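Local coordinates for hypothetical protein PH1897 (Pyrococcus horikoshii, PDB 1VDW) that probably hydrolyses fructose 1,6-bisphosphate to fructose 6-phosphate and phosphate with magnesium, as a homodimeric member of the inositol monophosphatase superfamily, at residues Asn20-Leu24 and Val46-Ala50; Asn52-Ser56 and Val82-Leu86; Asp87-Asn91 and Leu172-Ala176; Pro97-Val103 and Phe115-Ile120. All coordinates share one frame; numbering follows the deposited sequence. Where two conformers were deposited one is given.

Contact 1 of 4, residues Asn20-Leu24 and Val46-Ala50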
loop_
_atom_site.group_PDB
_atom_site.type_symbol
_atom_site.label_atom_id
_atom_site.label_comp_id
_atom_site.label_asym_id
_atom_site.label_seq_id
_atom_site.Cartn_x
_atom_site.Cartn_y
_atom_site.Cartn_z
ATOM N N ASN A 20 3.150 18.207 -14.174
ATOM C CA ASN A 20 1.710 18.408 -14.272
ATOM C C ASN A 20 0.849 17.620 -13.299
ATOM O O ASN A 20 -0.238 18.064 -12.936
ATOM C CB ASN A 20 1.252 18.100 -15.696
ATOM C CG ASN A 20 1.755 19.115 -16.699
ATOM O OD1 ASN A 20 1.228 20.223 -16.794
ATOM N ND2 ASN A 20 2.788 18.746 -17.447
ATOM N N ILE A 21 1.325 16.452 -12.881
ATOM C CA ILE A 21 0.551 15.615 -11.978
ATOM C C ILE A 21 0.948 15.674 -10.506
ATOM O O ILE A 21 0.090 15.851 -9.645
ATOM C CB ILE A 21 0.587 14.133 -12.431
ATOM C CG1 ILE A 21 0.036 14.002 -13.854
ATOM C CG2 ILE A 21 -0.222 13.278 -11.466
ATOM C CD1 ILE A 21 -1.412 14.424 -14.002
ATOM N N MET A 22 2.232 15.531 -10.197
ATOM C CA MET A 22 2.630 15.541 -8.792
ATOM C C MET A 22 2.222 16.779 -7.989
ATOM O O MET A 22 1.943 16.671 -6.794
ATOM C CB MET A 22 4.133 15.287 -8.647
ATOM C CG MET A 22 4.542 13.832 -8.907
ATOM S SD MET A 22 3.597 12.606 -7.938
ATOM C CE MET A 22 4.272 12.860 -6.319
ATOM N N PRO A 23 2.184 17.968 -8.617
ATOM C CA PRO A 23 1.781 19.121 -7.807
ATOM C C PRO A 23 0.340 18.964 -7.321
ATOM O O PRO A 23 -0.104 19.666 -6.412
ATOM C CB PRO A 23 1.935 20.292 -8.774
ATOM C CG PRO A 23 3.067 19.852 -9.649
ATOM C CD PRO A 23 2.708 18.407 -9.923
ATOM N N LEU A 24 -0.384 18.034 -7.934
ATOM C CA LEU A 24 -1.772 17.780 -7.577
ATOM C C LEU A 24 -1.911 16.821 -6.397
ATOM O O LEU A 24 -2.992 16.698 -5.820
ATOM C CB LEU A 24 -2.536 17.228 -8.785
ATOM C CG LEU A 24 -2.693 18.163 -9.990
ATOM C CD1 LEU A 24 -3.429 17.436 -11.106
ATOM C CD2 LEU A 24 -3.454 19.417 -9.579
ATOM N N VAL A 46 -7.222 14.813 -12.029
ATOM C CA VAL A 46 -5.922 14.169 -12.176
ATOM C C VAL A 46 -5.890 13.107 -13.284
ATOM O O VAL A 46 -4.880 12.962 -13.972
ATOM C CB VAL A 46 -5.448 13.545 -10.837
ATOM C CG1 VAL A 46 -6.314 12.355 -10.465
ATOM C CG2 VAL A 46 -3.985 13.151 -10.948
ATOM N N ASP A 47 -6.985 12.376 -13.463
ATOM C CA ASP A 47 -7.044 11.353 -14.509
ATOM C C ASP A 47 -6.942 11.994 -15.889
ATOM O O ASP A 47 -6.210 11.522 -16.758
ATOM C CB ASP A 47 -8.360 10.575 -14.444
ATOM C CG ASP A 47 -8.584 9.918 -13.109
ATOM O OD1 ASP A 47 -7.672 9.207 -12.643
ATOM O OD2 ASP A 47 -9.677 10.104 -12.537
ATOM N N LYS A 48 -7.693 13.076 -16.077
ATOM C CA LYS A 48 -7.715 13.780 -17.350
ATOM C C LYS A 48 -6.382 14.441 -17.662
ATOM O O LYS A 48 -5.920 14.405 -18.804
ATOM C CB LYS A 48 -8.830 14.828 -17.351
ATOM C CG LYS A 48 -8.973 15.579 -18.672
ATOM C CD LYS A 48 -9.226 14.631 -19.837
ATOM C CE LYS A 48 -10.520 13.851 -19.661
ATOM N NZ LYS A 48 -10.812 12.993 -20.845
ATOM N N VAL A 49 -5.766 15.053 -16.658
ATOM C CA VAL A 49 -4.481 15.696 -16.875
ATOM C C VAL A 49 -3.451 14.637 -17.248
ATOM O O VAL A 49 -2.659 14.829 -18.169
ATOM C CB VAL A 49 -4.002 16.459 -15.620
ATOM C CG1 VAL A 49 -2.604 17.012 -15.850
ATOM C CG2 VAL A 49 -4.971 17.596 -15.303
ATOM N N ALA A 50 -3.472 13.510 -16.541
ATOM C CA ALA A 50 -2.532 12.433 -16.822
ATOM C C ALA A 50 -2.748 11.918 -18.240
ATOM O O ALA A 50 -1.794 11.634 -18.964
ATOM C CB ALA A 50 -2.717 11.300 -15.816
#
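Ile21 and Ala50 bring the backbones closest, 6.6 Å from CA to CA, where the chain leaving helix 3-20 bends through a short 3-10 segment at 22-24 and rests against helix 45-60. In this inositol monophosphatase-type fold the contact ties the exit of the first helix to the flank of the second. It is apolar packing: no hydrogen bond crosses, and 239 Å² of surface is buried.

Ile21 carries most of it, with its two branches turned to different residues. A chi1 of -58° puts CG2 anti to the backbone N, where it meets Val46 CG2 at 3.8 Å, the two side chains crossing at about a right angle, and sends CG1 with its CD1 toward Val49 and Ala50. This longer branch slides past Val49 in the opposite direction, and the 3.4 Å between Ile21 CD1 and Val49 CG1 is short for two methyl groups. Leu24 reaches in more loosely, its CD1 lying 4.3 Å from Val46 CG2. Phe92 of helix 89-93 packs on Ile21, Leu24 and Val46 together, and Ile53 extends the helix surface beside Ile21.

The CD1 methyl of Ile21 also rests 3.4 Å from Ala50 N, a nitrogen whose helical hydrogen bond to Val46 O measures 3.0 Å.

Contact 2 of 4, residues Asn52-Ser56 and Val82-Leu86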
loop_
_atom_site.group_PDB
_atom_site.type_symbol
_atom_site.label_atom_id
_atom_site.label_comp_id
_atom_site.label_asym_id
_atom_site.label_seq_id
_atom_site.Cartn_x
_atom_site.Cartn_y
_atom_site.Cartn_z
ATOM N N ASN A 52 -4.122 13.597 -20.812
ATOM C CA ASN A 52 -3.730 14.621 -21.778
ATOM C C ASN A 52 -2.251 14.610 -22.120
ATOM O O ASN A 52 -1.879 14.627 -23.292
ATOM C CB ASN A 52 -4.092 16.022 -21.273
ATOM C CG ASN A 52 -5.576 16.305 -21.339
ATOM O OD1 ASN A 52 -6.315 15.638 -22.054
ATOM N ND2 ASN A 52 -6.015 17.317 -20.597
ATOM N N ILE A 53 -1.406 14.588 -21.096
ATOM C CA ILE A 53 0.033 14.620 -21.310
ATOM C C ILE A 53 0.630 13.377 -21.962
ATOM O O ILE A 53 1.504 13.489 -22.823
ATOM C CB ILE A 53 0.788 14.893 -19.986
ATOM C CG1 ILE A 53 0.463 13.808 -18.958
ATOM C CG2 ILE A 53 0.409 16.266 -19.450
ATOM C CD1 ILE A 53 1.182 13.984 -17.634
ATOM N N ILE A 54 0.154 12.199 -21.578
ATOM C CA ILE A 54 0.707 10.970 -22.128
ATOM C C ILE A 54 0.095 10.516 -23.454
ATOM O O ILE A 54 0.819 10.107 -24.361
ATOM C CB ILE A 54 0.606 9.823 -21.096
ATOM C CG1 ILE A 54 1.458 8.637 -21.551
ATOM C CG2 ILE A 54 -0.844 9.406 -20.916
ATOM C CD1 ILE A 54 1.637 7.574 -20.492
ATOM N N ILE A 55 -1.224 10.588 -23.577
ATOM C CA ILE A 55 -1.870 10.163 -24.813
ATOM C C ILE A 55 -1.443 11.035 -25.988
ATOM O O ILE A 55 -1.150 10.530 -27.072
ATOM C CB ILE A 55 -3.406 10.199 -24.684
ATOM C CG1 ILE A 55 -3.855 9.227 -23.590
ATOM C CG2 ILE A 55 -4.051 9.841 -26.017
ATOM C CD1 ILE A 55 -3.400 7.793 -23.809
ATOM N N SER A 56 -1.400 12.345 -25.769
ATOM C CA SER A 56 -1.001 13.272 -26.821
ATOM C C SER A 56 0.419 12.951 -27.274
ATOM O O SER A 56 0.730 12.990 -28.464
ATOM C CB SER A 56 -1.067 14.713 -26.313
ATOM O OG SER A 56 -0.162 14.919 -25.244
ATOM N N VAL A 82 0.278 0.403 -25.302
ATOM C CA VAL A 82 -0.821 0.031 -24.404
ATOM C C VAL A 82 -0.478 0.717 -23.090
ATOM O O VAL A 82 0.482 0.340 -22.411
ATOM C CB VAL A 82 -0.879 -1.498 -24.227
ATOM C CG1 VAL A 82 -1.998 -1.882 -23.276
ATOM C CG2 VAL A 82 -1.092 -2.159 -25.586
ATOM N N VAL A 83 -1.279 1.711 -22.724
ATOM C CA VAL A 83 -0.969 2.513 -21.554
ATOM C C VAL A 83 -2.057 2.790 -20.528
ATOM O O VAL A 83 -3.252 2.771 -20.824
ATOM C CB VAL A 83 -0.411 3.883 -22.046
ATOM C CG1 VAL A 83 -1.454 4.588 -22.894
ATOM C CG2 VAL A 83 -0.009 4.752 -20.871
ATOM N N ASP A 84 -1.603 3.027 -19.302
ATOM C CA ASP A 84 -2.461 3.420 -18.196
ATOM C C ASP A 84 -1.767 4.695 -17.720
ATOM O O ASP A 84 -0.737 4.640 -17.046
ATOM C CB ASP A 84 -2.469 2.383 -17.071
ATOM C CG ASP A 84 -3.457 2.738 -15.971
ATOM O OD1 ASP A 84 -3.990 3.870 -16.004
ATOM O OD2 ASP A 84 -3.705 1.899 -15.074
ATOM N N PRO A 85 -2.307 5.866 -18.088
ATOM C CA PRO A 85 -1.744 7.169 -17.712
ATOM C C PRO A 85 -1.547 7.360 -16.211
ATOM O O PRO A 85 -0.616 8.035 -15.772
ATOM C CB PRO A 85 -2.754 8.159 -18.289
ATOM C CG PRO A 85 -3.305 7.429 -19.473
ATOM C CD PRO A 85 -3.503 6.037 -18.932
ATOM N N LEU A 86 -2.449 6.785 -15.429
ATOM C CA LEU A 86 -2.353 6.886 -13.981
ATOM C C LEU A 86 -3.052 5.722 -13.316
ATOM O O LEU A 86 -4.280 5.680 -13.220
ATOM C CB LEU A 86 -2.959 8.198 -13.466
ATOM C CG LEU A 86 -2.957 8.366 -11.938
ATOM C CD1 LEU A 86 -1.530 8.502 -11.426
ATOM C CD2 LEU A 86 -3.783 9.591 -11.556
#
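Ile54 and Ile55 of helix 45-60 pack on Val83, in strand 79-84 of the large mixed sheet, and on Pro85, at the corner the chain turns there. Apolar contacts account for everything that crosses between 52-56 and 82-86. Ile54 works with both branches. Its CD1 meets Val83 CG2 tip to tip, carried there by an extended chain with CG1 anti to the backbone N (chi1 -167°), while its CG2 lies 3.5 Å from Pro85 CG, the isoleucine crossing the proline ring at about a right angle. Ile54 and Val83 each have a second deposited conformer, so the apparent tightness here is doubtful. Ile55 adds a looser touch, its CD1 3.9 Å from Val83 CG1.

No hydrogen bond crosses between the two segments. Within them, Ser56 OG donates to Asn52 O over 2.6 Å, in the carbonyl plane, one turn back along the helix, and Leu86 N makes a weak bond of 3.3 Å to Asp84 OD1.

Farther out, Val101 and Val103 of strand 100-107 also pack on Ile54, and Val65 of strand 64-67 on Ile55. Val83 and Pro85 direct their CB atoms to the helix and Asp84 directs its own away. Asp84 begins the Asp-Pro-Leu-Asp-Gly-Ser signature of the family and, like Leu86, is a predicted magnesium-binding residue; the chemistry is consistent with apolar packing seating the back of this predicted metal-binding corner on the helix, while the Asp84 carboxylate remains near Asp201.

Contact 3 of 4, residues Asp87-Asn91 and Leu172-Ala176. With EDO (1,2-ethanediol), chain C.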
loop_
_atom_site.group_PDB
_atom_site.type_symbol
_atom_site.label_atom_id
_atom_site.label_comp_id
_atom_site.label_asym_id
_atom_site.label_seq_id
_atom_site.Cartn_x
_atom_site.Cartn_y
_atom_site.Cartn_z
ATOM N N ASP A 87 -2.250 4.757 -12.892
ATOM C CA ASP A 87 -2.756 3.598 -12.180
ATOM C C ASP A 87 -2.757 4.027 -10.720
ATOM O O ASP A 87 -1.782 4.593 -10.244
ATOM C CB ASP A 87 -1.821 2.407 -12.368
ATOM C CG ASP A 87 -2.404 1.120 -11.822
ATOM O OD1 ASP A 87 -3.504 1.166 -11.232
ATOM O OD2 ASP A 87 -1.765 0.066 -11.982
ATOM N N GLY A 88 -3.854 3.782 -10.015
ATOM C CA GLY A 88 -3.926 4.171 -8.615
ATOM C C GLY A 88 -4.591 5.517 -8.405
ATOM O O GLY A 88 -4.222 6.266 -7.506
ATOM N N SER A 89 -5.595 5.817 -9.226
ATOM C CA SER A 89 -6.318 7.082 -9.145
ATOM C C SER A 89 -6.927 7.347 -7.766
ATOM O O SER A 89 -6.736 8.421 -7.192
ATOM C CB SER A 89 -7.424 7.126 -10.203
ATOM O OG SER A 89 -8.116 8.362 -10.152
ATOM N N TYR A 90 -7.688 6.384 -7.248
ATOM C CA TYR A 90 -8.291 6.560 -5.931
ATOM C C TYR A 90 -7.201 6.850 -4.908
ATOM O O TYR A 90 -7.328 7.749 -4.079
ATOM C CB TYR A 90 -9.059 5.312 -5.479
ATOM C CG TYR A 90 -9.596 5.463 -4.071
ATOM C CD1 TYR A 90 -10.834 6.062 -3.837
ATOM C CD2 TYR A 90 -8.824 5.089 -2.966
ATOM C CE1 TYR A 90 -11.290 6.294 -2.544
ATOM C CE2 TYR A 90 -9.272 5.317 -1.662
ATOM C CZ TYR A 90 -10.503 5.923 -1.460
ATOM O OH TYR A 90 -10.947 6.185 -0.181
ATOM N N ASN A 91 -6.124 6.076 -4.963
ATOM C CA ASN A 91 -5.036 6.270 -4.019
ATOM C C ASN A 91 -4.478 7.677 -4.117
ATOM O O ASN A 91 -4.306 8.361 -3.110
ATOM C CB ASN A 91 -3.912 5.266 -4.278
ATOM C CG ASN A 91 -4.292 3.844 -3.915
ATOM O OD1 ASN A 91 -5.262 3.603 -3.189
ATOM N ND2 ASN A 91 -3.508 2.893 -4.403
ATOM N N LEU A 172 -2.916 -3.261 -2.809
ATOM C CA LEU A 172 -2.475 -1.876 -2.874
ATOM C C LEU A 172 -3.266 -0.881 -3.694
ATOM O O LEU A 172 -3.165 0.318 -3.445
ATOM C CB LEU A 172 -1.002 -1.844 -3.307
ATOM C CG LEU A 172 -0.073 -2.741 -2.481
ATOM C CD1 LEU A 172 1.359 -2.584 -2.972
ATOM C CD2 LEU A 172 -0.179 -2.395 -1.004
ATOM N N GLY A 173 -4.048 -1.355 -4.655
ATOM C CA GLY A 173 -4.821 -0.436 -5.468
ATOM C C GLY A 173 -4.097 0.087 -6.701
ATOM O O GLY A 173 -4.526 1.082 -7.287
ATOM N N ALA A 174 -3.005 -0.569 -7.090
ATOM C CA ALA A 174 -2.240 -0.182 -8.285
ATOM C C ALA A 174 -1.540 -1.441 -8.782
ATOM O O ALA A 174 -0.382 -1.710 -8.442
ATOM C CB ALA A 174 -1.224 0.895 -7.948
ATOM N N ILE A 175 -2.248 -2.209 -9.600
ATOM C CA ILE A 175 -1.721 -3.467 -10.100
ATOM C C ILE A 175 -0.369 -3.351 -10.808
ATOM O O ILE A 175 0.438 -4.279 -10.756
ATOM C CB ILE A 175 -2.759 -4.163 -11.026
ATOM C CG1 ILE A 175 -2.519 -5.673 -11.028
ATOM C CG2 ILE A 175 -2.672 -3.620 -12.447
ATOM C CD1 ILE A 175 -2.851 -6.340 -9.706
ATOM N N ALA A 176 -0.110 -2.224 -11.464
ATOM C CA ALA A 176 1.171 -2.061 -12.145
ATOM C C ALA A 176 2.299 -2.140 -11.127
ATOM O O ALA A 176 3.323 -2.779 -11.372
ATOM C CB ALA A 176 1.225 -0.721 -12.881
HETATM C C1 EDO C . -6.966 -1.161 -11.766
HETATM O O1 EDO C . -7.116 0.250 -11.640
HETATM C C2 EDO C . -5.468 -1.506 -11.849
HETATM O O2 EDO C . -4.787 -1.065 -10.659
HETATM O O HOH W 1 -6.175 1.899 -9.554
HETATM O O HOH W 2 -6.114 3.352 -6.387
#
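Asp87 turns its carboxylate to Ala176 in the first turn of helix 175-184, and four residues on, in the first turn of helix 89-93, Asn91 reaches Leu172 in the loop before that helix. Asp87, a predicted magnesium ligand, lies in the Asp-Pro-Leu-Asp-Gly-Ser signature of the inositol monophosphatase fold; Asn91 follows two residues after its serine.

The two carboxylate oxygens have separate tasks. OD2 accepts from Ala176 N at 2.9 Å and 163°, met nearly along its C-O axis; CG lies anti to the backbone N (chi1 -171°), which extends the group to the helix. OD1 takes a 2.6 Å hydrogen bond from O2 of a bound 1,2-ethanediol, probably from the crystallisation liquor, and that same O2 accepts from Ile175 N at 3.0 Å. With an alanine in place of Asp87, the Ala176 N-H would probably be left without its acceptor and the predicted metal site without one carboxylate.

Asn91 ND2 donates to Leu172 O at 2.8 Å; the donor lies in the carbonyl plane, while Leu172 O sits 17° out of the Asn91 amide plane. ND2 has a second acceptor in Phe98 O, and OD1 bonds to Arg170 of the second subunit, so both ends of the amide are held. Gly88 CA makes a C-H...O contact of 3.4 Å with Gly173 O; this oxygen also accepts from two waters, one of which accepts in turn from Asn91 N at 3.1 Å.

Contact 4 of 4, residues Pro97-Val103 and Phe115-Ile120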
loop_
_atom_site.group_PDB
_atom_site.type_symbol
_atom_site.label_atom_id
_atom_site.label_comp_id
_atom_site.label_asym_id
_atom_site.label_seq_id
_atom_site.Cartn_x
_atom_site.Cartn_y
_atom_site.Cartn_z
ATOM N N PRO A 97 0.187 6.690 -1.082
ATOM C CA PRO A 97 1.379 6.582 -1.928
ATOM C C PRO A 97 1.599 5.347 -2.778
ATOM O O PRO A 97 2.688 4.771 -2.772
ATOM C CB PRO A 97 2.510 6.820 -0.938
ATOM C CG PRO A 97 2.015 6.107 0.270
ATOM C CD PRO A 97 0.547 6.516 0.340
ATOM N N PHE A 98 0.569 4.957 -3.520
ATOM C CA PHE A 98 0.643 3.817 -4.419
ATOM C C PHE A 98 -0.042 4.182 -5.726
ATOM O O PHE A 98 -1.249 4.041 -5.861
ATOM C CB PHE A 98 -0.044 2.582 -3.824
ATOM C CG PHE A 98 0.722 1.943 -2.708
ATOM C CD1 PHE A 98 1.990 1.412 -2.924
ATOM C CD2 PHE A 98 0.186 1.898 -1.430
ATOM C CE1 PHE A 98 2.714 0.853 -1.874
ATOM C CE2 PHE A 98 0.902 1.342 -0.376
ATOM C CZ PHE A 98 2.170 0.820 -0.600
ATOM N N PHE A 99 0.735 4.691 -6.676
ATOM C CA PHE A 99 0.215 5.040 -7.995
ATOM C C PHE A 99 1.384 5.033 -8.969
ATOM O O PHE A 99 2.539 5.122 -8.556
ATOM C CB PHE A 99 -0.529 6.387 -7.977
ATOM C CG PHE A 99 0.241 7.513 -7.365
ATOM C CD1 PHE A 99 1.144 8.256 -8.122
ATOM C CD2 PHE A 99 0.047 7.854 -6.031
ATOM C CE1 PHE A 99 1.834 9.324 -7.555
ATOM C CE2 PHE A 99 0.737 8.921 -5.460
ATOM C CZ PHE A 99 1.629 9.655 -6.223
ATOM N N ALA A 100 1.088 4.918 -10.260
ATOM C CA ALA A 100 2.147 4.824 -11.249
ATOM C C ALA A 100 1.670 5.101 -12.655
ATOM O O ALA A 100 0.473 5.213 -12.910
ATOM C CB ALA A 100 2.739 3.420 -11.207
ATOM N N VAL A 101 2.642 5.215 -13.556
ATOM C CA VAL A 101 2.388 5.379 -14.982
ATOM C C VAL A 101 2.840 4.042 -15.570
ATOM O O VAL A 101 3.921 3.548 -15.233
ATOM C CB VAL A 101 3.240 6.498 -15.595
ATOM C CG1 VAL A 101 3.027 6.544 -17.104
ATOM C CG2 VAL A 101 2.869 7.828 -14.972
ATOM N N SER A 102 2.022 3.461 -16.442
ATOM C CA SER A 102 2.324 2.161 -17.047
ATOM C C SER A 102 2.266 2.243 -18.571
ATOM O O SER A 102 1.235 2.616 -19.131
ATOM C CB SER A 102 1.309 1.128 -16.539
ATOM O OG SER A 102 1.473 -0.132 -17.164
ATOM N N VAL A 103 3.365 1.889 -19.236
ATOM C CA VAL A 103 3.429 1.945 -20.696
ATOM C C VAL A 103 4.107 0.715 -21.286
ATOM O O VAL A 103 5.216 0.365 -20.893
ATOM C CB VAL A 103 4.226 3.189 -21.172
ATOM C CG1 VAL A 103 4.434 3.136 -22.681
ATOM C CG2 VAL A 103 3.496 4.459 -20.793
ATOM N N PHE A 115 7.668 0.232 -19.437
ATOM C CA PHE A 115 8.166 0.891 -18.244
ATOM C C PHE A 115 7.011 1.212 -17.324
ATOM O O PHE A 115 5.859 1.347 -17.747
ATOM C CB PHE A 115 8.970 2.170 -18.578
ATOM C CG PHE A 115 8.130 3.386 -18.888
ATOM C CD1 PHE A 115 7.625 4.186 -17.865
ATOM C CD2 PHE A 115 7.889 3.759 -20.205
ATOM C CE1 PHE A 115 6.897 5.343 -18.152
ATOM C CE2 PHE A 115 7.163 4.913 -20.499
ATOM C CZ PHE A 115 6.669 5.705 -19.471
ATOM N N ILE A 116 7.341 1.267 -16.044
ATOM C CA ILE A 116 6.395 1.629 -15.006
ATOM C C ILE A 116 7.140 2.648 -14.159
ATOM O O ILE A 116 8.250 2.386 -13.689
ATOM C CB ILE A 116 5.995 0.417 -14.129
ATOM C CG1 ILE A 116 5.100 -0.525 -14.939
ATOM C CG2 ILE A 116 5.259 0.891 -12.864
ATOM C CD1 ILE A 116 4.839 -1.864 -14.266
ATOM N N TYR A 117 6.527 3.815 -13.986
ATOM C CA TYR A 117 7.099 4.902 -13.197
ATOM C C TYR A 117 6.365 4.996 -11.863
ATOM O O TYR A 117 5.156 5.232 -11.835
ATOM C CB TYR A 117 6.977 6.228 -13.968
ATOM C CG TYR A 117 7.435 7.456 -13.204
ATOM C CD1 TYR A 117 8.620 7.442 -12.472
ATOM C CD2 TYR A 117 6.687 8.636 -13.223
ATOM C CE1 TYR A 117 9.055 8.570 -11.777
ATOM C CE2 TYR A 117 7.115 9.773 -12.527
ATOM C CZ TYR A 117 8.298 9.729 -11.808
ATOM O OH TYR A 117 8.723 10.838 -11.112
ATOM N N GLU A 118 7.096 4.800 -10.767
ATOM C CA GLU A 118 6.527 4.853 -9.417
ATOM C C GLU A 118 7.108 6.157 -8.855
ATOM O O GLU A 118 8.154 6.172 -8.206
ATOM C CB GLU A 118 7.007 3.635 -8.627
ATOM C CG GLU A 118 6.494 3.603 -7.202
ATOM C CD GLU A 118 6.933 2.385 -6.398
ATOM O OE1 GLU A 118 7.859 1.655 -6.818
ATOM O OE2 GLU A 118 6.348 2.175 -5.312
ATOM N N PRO A 119 6.409 7.278 -9.080
ATOM C CA PRO A 119 6.866 8.597 -8.636
ATOM C C PRO A 119 7.189 8.891 -7.184
ATOM O O PRO A 119 8.160 9.586 -6.908
ATOM C CB PRO A 119 5.778 9.537 -9.167
ATOM C CG PRO A 119 4.574 8.707 -9.111
ATOM C CD PRO A 119 5.053 7.381 -9.648
ATOM N N ILE A 120 6.393 8.358 -6.263
ATOM C CA ILE A 120 6.611 8.603 -4.839
ATOM C C ILE A 120 8.034 8.303 -4.392
ATOM O O ILE A 120 8.584 8.991 -3.529
ATOM C CB ILE A 120 5.642 7.764 -3.969
ATOM C CG1 ILE A 120 4.220 8.321 -4.082
ATOM C CG2 ILE A 120 6.111 7.752 -2.516
ATOM C CD1 ILE A 120 4.061 9.730 -3.531
HETATM O O HOH W 3 4.343 4.063 -4.911
HETATM O O HOH W 4 4.331 6.253 -6.607
#
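Val101 with Tyr117 and Val103 with Phe115 form hydrogen-bonded pairs of an antiparallel hairpin, strands 100-103 and 115-118 running at 174°. Four bonds rivet it: Val101 N to Tyr117 O and Val103 N to Phe115 O at 3.0 Å, Tyr117 N to Val101 O and Phe115 N to Val103 O at 2.9 Å. Val103 and Phe115 lie side by side, CB of the valine 3.5 Å from CE2 of the ring.

Before Ala100 and after Glu118 the direct bonds give way to water 4, which donates to Phe99 O and accepts from Ile120 N. Here the Phe99 side chain, its CG between the backbone N and carbonyl carbon (chi1 51°), crosses that of Ile120 at about a right angle, Phe99 CZ 3.6 Å from Ile120 CG1, and also meets Pro119; both partners have a second conformer, so this closeness describes one of them. Replacing Phe99 by an alanine would probably open a gap beside Pro119 and Ile120 and deprive Phe92 of its edge-to-face partner.

Farther out, Phe17 and Ile14 of helix 3-20 cover Val101 and Tyr117 respectively, and Ala204 of helix 199-211 covers Ser102 and Ile116 on the opposite face. Ile120 packs on Ile120 of the second subunit. Backbone bonds thus hold the paired strands, while near the dimer contact packing and a bridging water take over.

Contacts 1 and 2 use successive turns of helix 45-60, their centres 11 Å apart, and Leu86, at the end of contact 2, touches contact 1: its CD2 lies 3.6 Å from Val46 CG2. Contact 2 then meets contact 4 in the large sheet, where Asp84 N approaches Ser102 O at 2.9 Å, a probable hydrogen bond. Contact 4 is nested in the chain loop closed by contact 3, with centres 9 Å apart, and Asp87 N lies 2.8 Å from Ala100 O. Strand 100-107 thus backs both predicted magnesium-binding aspartates, Asp84 and Asp87. Contact 1 reaches contact 3 through Asp47 OD1 and Ser89 OG, 2.7 Å apart. Contacts 3 and 4 also touch the second subunit.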